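Local coordinates for uncharacterized protein (Sinorhizobium meliloti, PDB 4HUJ) that is of unknown function but has a Rossmann-type dinucleotide-binding fold and may act as an NAD(P)-dependent oxidoreductase, at residues Ile34-Ala39 and Asp65-Ser70; Leu130-Val135 and Ala142-Ala147; Leu169-Asn174 and Glu184-Leu189. One frame throughout, in Å; residues are numbered along the deposited sequence.

Contact 1: Ile34-Ala39 and Asp65-Ser70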
loop_
_atom_site.group_PDB
_atom_site.type_symbol
_atom_site.label_atom_id
_atom_site.label_comp_id
_atom_site.label_asym_id
_atom_site.label_seq_id
_atom_site.Cartn_x
_atom_site.Cartn_y
_atom_site.Cartn_z
ATOM N N ILE A 34 -2.641 -10.050 -1.128
ATOM C CA ILE A 34 -2.372 -8.750 -0.506
ATOM C C ILE A 34 -3.508 -7.740 -0.738
ATOM O O ILE A 34 -3.881 -6.996 0.176
ATOM C CB ILE A 34 -0.974 -8.176 -0.906
ATOM C CG1 ILE A 34 -0.532 -7.083 0.079
ATOM C CG2 ILE A 34 -0.937 -7.701 -2.361
ATOM C CD1 ILE A 34 0.015 -7.644 1.381
ATOM N N GLY A 35 -4.057 -7.732 -1.949
ATOM C CA GLY A 35 -5.210 -6.889 -2.274
ATOM C C GLY A 35 -6.400 -7.242 -1.400
ATOM O O GLY A 35 -7.084 -6.360 -0.884
ATOM N N SER A 36 -6.637 -8.541 -1.233
ATOM C CA SER A 36 -7.707 -9.037 -0.372
ATOM C C SER A 36 -7.449 -8.733 1.109
ATOM O O SER A 36 -8.382 -8.394 1.845
ATOM C CB SER A 36 -7.916 -10.537 -0.589
ATOM O OG SER A 36 -8.966 -11.027 0.232
ATOM N N ALA A 37 -6.190 -8.842 1.541
ATOM C CA ALA A 37 -5.809 -8.528 2.929
ATOM C C ALA A 37 -6.114 -7.075 3.285
ATOM O O ALA A 37 -6.656 -6.776 4.359
ATOM C CB ALA A 37 -4.327 -8.824 3.159
ATOM N N LEU A 38 -5.748 -6.174 2.382
ATOM C CA LEU A 38 -6.034 -4.757 2.556
ATOM C C LEU A 38 -7.539 -4.500 2.589
ATOM O O LEU A 38 -8.021 -3.785 3.459
ATOM C CB LEU A 38 -5.355 -3.927 1.464
ATOM C CG LEU A 38 -3.847 -3.731 1.651
ATOM C CD1 LEU A 38 -3.216 -3.194 0.370
ATOM C CD2 LEU A 38 -3.564 -2.808 2.850
ATOM N N ALA A 39 -8.278 -5.096 1.655
ATOM C CA ALA A 39 -9.738 -4.962 1.639
ATOM C C ALA A 39 -10.342 -5.420 2.970
ATOM O O ALA A 39 -11.227 -4.753 3.515
ATOM C CB ALA A 39 -10.336 -5.741 0.472
ATOM N N ASP A 65 -17.620 -9.850 -3.084
ATOM C CA ASP A 65 -18.490 -10.779 -2.356
ATOM C C ASP A 65 -18.257 -10.768 -0.841
ATOM O O ASP A 65 -19.214 -10.821 -0.064
ATOM C CB ASP A 65 -18.344 -12.208 -2.904
ATOM C CG ASP A 65 -18.886 -12.360 -4.324
ATOM O OD1 ASP A 65 -19.445 -11.386 -4.886
ATOM O OD2 ASP A 65 -18.743 -13.469 -4.886
ATOM N N ARG A 66 -16.992 -10.687 -0.428
ATOM C CA ARG A 66 -16.638 -10.721 0.991
ATOM C C ARG A 66 -16.675 -9.345 1.667
ATOM O O ARG A 66 -17.081 -9.239 2.825
ATOM C CB ARG A 66 -15.258 -11.363 1.195
ATOM C CG ARG A 66 -15.160 -12.831 0.782
ATOM C CD ARG A 66 -13.729 -13.353 0.907
ATOM N NE ARG A 66 -13.337 -13.572 2.300
ATOM C CZ ARG A 66 -12.084 -13.521 2.755
ATOM N NH1 ARG A 66 -11.077 -13.245 1.934
ATOM N NH2 ARG A 66 -11.839 -13.738 4.042
ATOM N N PHE A 67 -16.257 -8.302 0.950
ATOM C CA PHE A 67 -16.003 -6.991 1.569
ATOM C C PHE A 67 -16.719 -5.801 0.916
ATOM O O PHE A 67 -16.377 -4.644 1.185
ATOM C CB PHE A 67 -14.491 -6.727 1.623
ATOM C CG PHE A 67 -13.697 -7.856 2.224
ATOM C CD1 PHE A 67 -13.890 -8.235 3.551
ATOM C CD2 PHE A 67 -12.760 -8.544 1.459
ATOM C CE1 PHE A 67 -13.162 -9.286 4.107
ATOM C CE2 PHE A 67 -12.025 -9.593 2.007
ATOM C CZ PHE A 67 -12.230 -9.965 3.334
ATOM N N GLY A 68 -17.723 -6.083 0.089
ATOM C CA GLY A 68 -18.425 -5.052 -0.682
ATOM C C GLY A 68 -19.120 -3.961 0.117
ATOM O O GLY A 68 -19.472 -2.916 -0.431
ATOM N N ALA A 69 -19.310 -4.202 1.413
ATOM C CA ALA A 69 -19.940 -3.229 2.304
ATOM C C ALA A 69 -19.030 -2.039 2.597
ATOM O O ALA A 69 -19.499 -0.975 3.003
ATOM C CB ALA A 69 -20.381 -3.901 3.605
ATOM N N SER A 70 -17.728 -2.217 2.386
ATOM C CA SER A 70 -16.763 -1.165 2.692
ATOM C C SER A 70 -15.766 -0.928 1.562
ATOM O O SER A 70 -15.103 0.113 1.520
ATOM C CB SER A 70 -16.040 -1.478 4.003
ATOM O OG SER A 70 -15.140 -0.440 4.350
#

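Contact 2: Leu130-Val135 and Ala142-Ala147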
loop_
_atom_site.group_PDB
_atom_site.type_symbol
_atom_site.label_atom_id
_atom_site.label_comp_id
_atom_site.label_asym_id
_atom_site.label_seq_id
_atom_site.Cartn_x
_atom_site.Cartn_y
_atom_site.Cartn_z
ATOM N N LEU A 130 17.202 2.499 -4.708
ATOM C CA LEU A 130 16.102 1.960 -3.912
ATOM C C LEU A 130 14.864 1.768 -4.785
ATOM O O LEU A 130 14.553 2.609 -5.622
ATOM C CB LEU A 130 15.803 2.882 -2.727
ATOM C CG LEU A 130 17.016 3.193 -1.841
ATOM C CD1 LEU A 130 16.640 4.178 -0.743
ATOM C CD2 LEU A 130 17.626 1.919 -1.256
ATOM N N SER A 131 14.152 0.661 -4.590
ATOM C CA SER A 131 12.992 0.372 -5.432
ATOM C C SER A 131 11.925 1.466 -5.349
ATOM O O SER A 131 11.317 1.816 -6.359
ATOM C CB SER A 131 12.392 -0.999 -5.103
ATOM O OG SER A 131 12.012 -1.078 -3.743
ATOM N N THR A 132 11.709 2.011 -4.155
ATOM C CA THR A 132 10.677 3.032 -3.968
ATOM C C THR A 132 11.080 4.373 -4.602
ATOM O O THR A 132 10.212 5.161 -5.000
ATOM C CB THR A 132 10.286 3.180 -2.480
ATOM O OG1 THR A 132 9.822 1.914 -1.999
ATOM C CG2 THR A 132 9.169 4.198 -2.306
ATOM N N GLU A 133 12.385 4.619 -4.710
ATOM C CA GLU A 133 12.901 5.784 -5.454
ATOM C C GLU A 133 12.600 5.656 -6.948
ATOM O O GLU A 133 12.233 6.643 -7.596
ATOM C CB GLU A 133 14.411 5.957 -5.256
ATOM C CG GLU A 133 14.857 6.377 -3.858
ATOM C CD GLU A 133 16.388 6.405 -3.702
ATOM O OE1 GLU A 133 17.111 5.612 -4.373
ATOM O OE2 GLU A 133 16.874 7.226 -2.896
ATOM N N ILE A 134 12.770 4.445 -7.485
ATOM C CA ILE A 134 12.425 4.143 -8.881
ATOM C C ILE A 134 10.924 4.329 -9.112
ATOM O O ILE A 134 10.514 5.008 -10.057
ATOM C CB ILE A 134 12.887 2.717 -9.309
ATOM C CG1 ILE A 134 14.422 2.632 -9.292
ATOM C CG2 ILE A 134 12.327 2.350 -10.697
ATOM C CD1 ILE A 134 14.996 1.228 -9.401
ATOM N N VAL A 135 10.108 3.749 -8.236
ATOM C CA VAL A 135 8.651 3.939 -8.303
ATOM C C VAL A 135 8.291 5.437 -8.251
ATOM O O VAL A 135 7.427 5.895 -9.003
ATOM C CB VAL A 135 7.916 3.132 -7.193
ATOM C CG1 VAL A 135 6.433 3.494 -7.120
ATOM C CG2 VAL A 135 8.080 1.630 -7.438
ATOM N N ALA A 142 3.614 13.137 -7.277
ATOM C CA ALA A 142 3.068 12.404 -6.135
ATOM C C ALA A 142 4.025 12.443 -4.954
ATOM O O ALA A 142 5.245 12.462 -5.134
ATOM C CB ALA A 142 2.775 10.957 -6.513
ATOM N N LYS A 143 3.467 12.473 -3.748
ATOM C CA LYS A 143 4.253 12.251 -2.541
ATOM C C LYS A 143 4.185 10.751 -2.240
ATOM O O LYS A 143 3.104 10.206 -2.028
ATOM C CB LYS A 143 3.719 13.089 -1.378
ATOM C CG LYS A 143 4.038 14.585 -1.499
ATOM C CD LYS A 143 3.385 15.401 -0.387
ATOM C CE LYS A 143 3.643 16.884 -0.605
ATOM N NZ LYS A 143 2.898 17.762 0.354
ATOM N N VAL A 144 5.339 10.088 -2.264
ATOM C CA VAL A 144 5.394 8.629 -2.121
ATOM C C VAL A 144 5.739 8.215 -0.693
ATOM O O VAL A 144 6.650 8.770 -0.080
ATOM C CB VAL A 144 6.391 7.991 -3.129
ATOM C CG1 VAL A 144 6.535 6.475 -2.900
ATOM C CG2 VAL A 144 5.936 8.266 -4.565
ATOM N N VAL A 145 4.980 7.254 -0.171
ATOM C CA VAL A 145 5.257 6.642 1.132
ATOM C C VAL A 145 5.480 5.153 0.888
ATOM O O VAL A 145 4.714 4.534 0.158
ATOM C CB VAL A 145 4.078 6.843 2.113
ATOM C CG1 VAL A 145 4.312 6.098 3.437
ATOM C CG2 VAL A 145 3.839 8.319 2.374
ATOM N N LYS A 146 6.523 4.589 1.498
ATOM C CA LYS A 146 6.776 3.146 1.433
ATOM C C LYS A 146 6.123 2.499 2.651
ATOM O O LYS A 146 6.496 2.790 3.786
ATOM C CB LYS A 146 8.290 2.873 1.423
ATOM C CG LYS A 146 8.670 1.404 1.199
ATOM C CD LYS A 146 10.179 1.220 1.260
ATOM C CE LYS A 146 10.573 -0.232 0.997
ATOM N NZ LYS A 146 10.317 -0.580 -0.434
ATOM N N ALA A 147 5.130 1.640 2.411
ATOM C CA ALA A 147 4.392 0.975 3.486
ATOM C C ALA A 147 3.573 -0.196 2.959
ATOM O O ALA A 147 3.223 -0.225 1.788
ATOM C CB ALA A 147 3.477 1.977 4.210
HETATM O O HOH W 1 12.800 1.137 -1.234
#

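Contact 3: Leu169-Asn174 and Glu184-Leu189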
loop_
_atom_site.group_PDB
_atom_site.type_symbol
_atom_site.label_atom_id
_atom_site.label_comp_id
_atom_site.label_asym_id
_atom_site.label_seq_id
_atom_site.Cartn_x
_atom_site.Cartn_y
_atom_site.Cartn_z
ATOM N N LEU A 169 3.343 -1.912 11.590
ATOM C CA LEU A 169 3.626 -1.619 10.187
ATOM C C LEU A 169 4.627 -0.480 10.109
ATOM O O LEU A 169 4.319 0.663 10.469
ATOM C CB LEU A 169 2.349 -1.264 9.415
ATOM C CG LEU A 169 1.477 -2.433 8.948
ATOM C CD1 LEU A 169 0.186 -1.921 8.324
ATOM C CD2 LEU A 169 2.220 -3.336 7.963
ATOM N N PHE A 170 5.836 -0.794 9.660
ATOM C CA PHE A 170 6.832 0.235 9.373
ATOM C C PHE A 170 6.464 1.025 8.114
ATOM O O PHE A 170 5.880 0.486 7.171
ATOM C CB PHE A 170 8.231 -0.386 9.233
ATOM C CG PHE A 170 8.739 -1.017 10.497
ATOM C CD1 PHE A 170 9.194 -0.224 11.550
ATOM C CD2 PHE A 170 8.742 -2.405 10.649
ATOM C CE1 PHE A 170 9.659 -0.803 12.734
ATOM C CE2 PHE A 170 9.206 -3.000 11.831
ATOM C CZ PHE A 170 9.671 -2.197 12.873
ATOM N N LEU A 171 6.782 2.316 8.117
ATOM C CA LEU A 171 6.618 3.150 6.921
ATOM C C LEU A 171 7.776 4.124 6.816
ATOM O O LEU A 171 8.514 4.326 7.779
ATOM C CB LEU A 171 5.278 3.905 6.927
ATOM C CG LEU A 171 5.120 5.059 7.927
ATOM C CD1 LEU A 171 4.211 6.130 7.358
ATOM C CD2 LEU A 171 4.583 4.551 9.267
ATOM N N SER A 172 7.942 4.711 5.635
ATOM C CA SER A 172 9.010 5.665 5.398
ATOM C C SER A 172 8.674 6.476 4.156
ATOM O O SER A 172 7.757 6.134 3.408
ATOM C CB SER A 172 10.360 4.960 5.229
ATOM O OG SER A 172 10.285 3.923 4.263
ATOM N N GLY A 173 9.415 7.550 3.942
ATOM C CA GLY A 173 9.115 8.462 2.844
ATOM C C GLY A 173 9.733 9.824 3.082
ATOM O O GLY A 173 10.022 10.200 4.224
ATOM N N ASN A 174 9.920 10.568 1.996
ATOM C CA ASN A 174 10.653 11.831 2.048
ATOM C C ASN A 174 9.830 13.027 2.519
ATOM O O ASN A 174 10.390 14.066 2.900
ATOM C CB ASN A 174 11.283 12.117 0.688
ATOM C CG ASN A 174 12.285 11.065 0.277
ATOM O OD1 ASN A 174 12.872 10.376 1.117
ATOM N ND2 ASN A 174 12.485 10.925 -1.027
ATOM N N GLU A 184 -1.629 7.814 9.904
ATOM C CA GLU A 184 -3.022 7.989 10.331
ATOM C C GLU A 184 -3.908 6.855 9.819
ATOM O O GLU A 184 -4.719 6.309 10.569
ATOM C CB GLU A 184 -3.563 9.345 9.858
ATOM C CG GLU A 184 -3.180 10.517 10.759
ATOM C CD GLU A 184 -3.423 11.894 10.127
ATOM O OE1 GLU A 184 -4.316 12.032 9.260
ATOM O OE2 GLU A 184 -2.714 12.851 10.514
ATOM N N LEU A 185 -3.732 6.491 8.548
ATOM C CA LEU A 185 -4.474 5.378 7.959
ATOM C C LEU A 185 -4.140 4.081 8.678
ATOM O O LEU A 185 -5.036 3.311 9.031
ATOM C CB LEU A 185 -4.167 5.239 6.461
ATOM C CG LEU A 185 -4.664 3.947 5.795
ATOM C CD1 LEU A 185 -6.186 3.837 5.841
ATOM C CD2 LEU A 185 -4.163 3.847 4.370
ATOM N N ILE A 186 -2.842 3.851 8.884
ATOM C CA ILE A 186 -2.353 2.638 9.540
ATOM C C ILE A 186 -2.948 2.484 10.940
ATOM O O ILE A 186 -3.425 1.406 11.304
ATOM C CB ILE A 186 -0.801 2.601 9.553
ATOM C CG1 ILE A 186 -0.283 2.322 8.133
ATOM C CG2 ILE A 186 -0.279 1.555 10.544
ATOM C CD1 ILE A 186 1.218 2.592 7.920
ATOM N N SER A 187 -2.936 3.576 11.705
ATOM C CA SER A 187 -3.520 3.600 13.051
ATOM C C SER A 187 -5.018 3.331 13.023
ATOM O O SER A 187 -5.538 2.586 13.862
ATOM C CB SER A 187 -3.250 4.948 13.728
ATOM O OG SER A 187 -1.891 5.054 14.110
ATOM N N SER A 188 -5.697 3.926 12.047
ATOM C CA SER A 188 -7.141 3.762 11.883
ATOM C C SER A 188 -7.516 2.333 11.517
ATOM O O SER A 188 -8.582 1.855 11.894
ATOM C CB SER A 188 -7.685 4.737 10.839
ATOM O OG SER A 188 -7.632 6.063 11.328
ATOM N N LEU A 189 -6.630 1.662 10.780
ATOM C CA LEU A 189 -6.798 0.251 10.441
ATOM C C LEU A 189 -6.519 -0.689 11.618
ATOM O O LEU A 189 -6.736 -1.893 11.509
ATOM C CB LEU A 189 -5.902 -0.120 9.248
ATOM C CG LEU A 189 -6.214 0.501 7.884
ATOM C CD1 LEU A 189 -5.097 0.185 6.903
ATOM C CD2 LEU A 189 -7.549 0.018 7.330
#

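Contact 1: Ile34-Ala39 and Asp65-Ser70
Ser36 OG is met by two neighbouring side chains, Arg66 and Phe67: Arg66 NH1 lies 3.5 Å away, the oxygen placed obliquely to the guanidinium, and Phe67 CE2 lies 3.8 Å from it, with the hydroxyl oxygen at the edge of the ring and near its plane. The serine hydroxyl is swung anti to the backbone N (chi1 -179°), which carries it out from helix 32-44 to meet both neighbours. One turn further on, Ala39 packs its methyl against the ring, CB to Phe67 CD2 at 3.8 Å. The carbonyl group of the same residue lies over one face of the phenyl ring, with C 4.2 Å above the plane and offset toward the rim. On the opposite face the ring is covered over its centre by the CB of the preceding residue, Arg66, and is thereby held between its own chain neighbour and helix 32-44. Helix 32-44 follows the first strand, 26-30, of the Rossmann-type fold; Gly35 is the last glycine of a GxGxxG pattern consistent with dinucleotide binding. A bend at chi3 (74°) turns the Arg66 chain back, and its guanidinium lies with one face against Phe67, the ring's CZ standing 3.6 Å above its centre. From there NH2 reaches Glu40 in a long, weak ion pair. Phe67 also touches Glu40 and Thr43, and Ala39 O is hydrogen-bonded to Thr43 OG1. Beyond the ring the chain turns, with Ser70 N bonded to Phe67 O, and Ser70 pairs through its backbone with Ala49.

Contact 2: Leu130-Val135 and Ala142-Ala147
In the beta-alpha-beta unit of strand 108-111, helix 131-138 and strand 143-147, the first turn of the helix meets the final strand chiefly through Thr132, Val144 and Lys146. The two short axes approach to 9.3 Å, roughly antiparallel at 149°. Lys146 NZ donates a hydrogen bond of 3.0 Å to Thr132 OG1. The lysine leaves the strand extended, CG anti to the backbone N (chi1 -173°), and bends only at chi4 (70°); its aliphatic part passes close by the same hydroxyl, CD lying 3.4 Å from Thr132 OG1. That oxygen has a further, stronger partner in Asp111 OD2 on strand 108-111, so the threonine hydroxyl ties all three elements of the unit together. A water accepts from Lys146 NZ at 3.1 Å and from Thr132 N at 3.2 Å, thus serving an amide in the first turn of the helix. Replacing the lysine by a methionine would probably leave Thr132 OG1 without its donor from the strand and this water without one of its two donors.

The threonine's other branch is apolar. Thr132 CG2 comes within 3.5 Å of Val144 CG1, the two side chains sliding past each other in opposite directions, while Val145, between Val144 and Lys146, points away and packs on helix 176-188. At the helix start, Leu130 occupies the N-cap position, and its N is hydrogen-bonded to Glu133 OE1 at 3.1 Å, approaching from above the carboxylate plane. A helix laid on the sheet beside the parallel strands it connects is the arrangement of a beta-alpha-beta crossover.

Contact 3: Leu169-Asn174 and Glu184-Leu189
Ile186 carries its side of this buried, wholly apolar contact with both branches. Its CG2 meets Leu169, 4.0 Å from CB and 4.2 Å from CD1, while the longer branch ends with CD1 at 4.1 Å from Leu171 CD2. CG2 stands anti to the backbone N and CG1 anti to the carbonyl carbon (chi1 -72°), which spreads the two methyl ends over two residues on the same face of the strand. Each leucine crosses the isoleucine at a slant. Around this core, Phe191 touches both Leu169 and Ile186, and Pro193 of strand 192-195 touches Leu171 and Ile186. The strand is fixed by backbone bonds of Leu169 and Leu171 to Val194, and a hydrogen bond between Gly173 O and Asn179 ND2 joins helix 176-188 to the chain leading into it. Within the helix, Glu184 O accepts hydrogen bonds from Ser188 N and Ser188 OG, from opposite faces of its carbonyl plane, each at 3.0 Å. On another side of the helix, Leu185 and Leu189 pack on Phe42 of helix 32-44. Strand 166-173, helix 176-188 and parallel strand 192-195 form a beta-alpha-beta unit, its helix packed against the strands it connects.

Contacts 2 and 3 share one sheet: strands 143-147 and 166-173 are antiparallel neighbours in it, and Lys146 N lies 2.7 Å from Ser172 O, a probable hydrogen bond. Ala147 CB also packs on Leu171 CB, so the two contacts touch although their centres are 14 Å apart. Contact 1 stands separate, about 24 Å from contact 2 and 19 Å from contact 3 between centres, contacts 1 and 2 lying on opposite sides of the chain's centre. Its nearest atoms come within about 5 Å of contact 3, whose helix packs on helix 32-44. Of the three, only contact 1 holds a residue of the glycine-rich pattern, Gly35, which is consistent with helix 32-44 bordering a dinucleotide site.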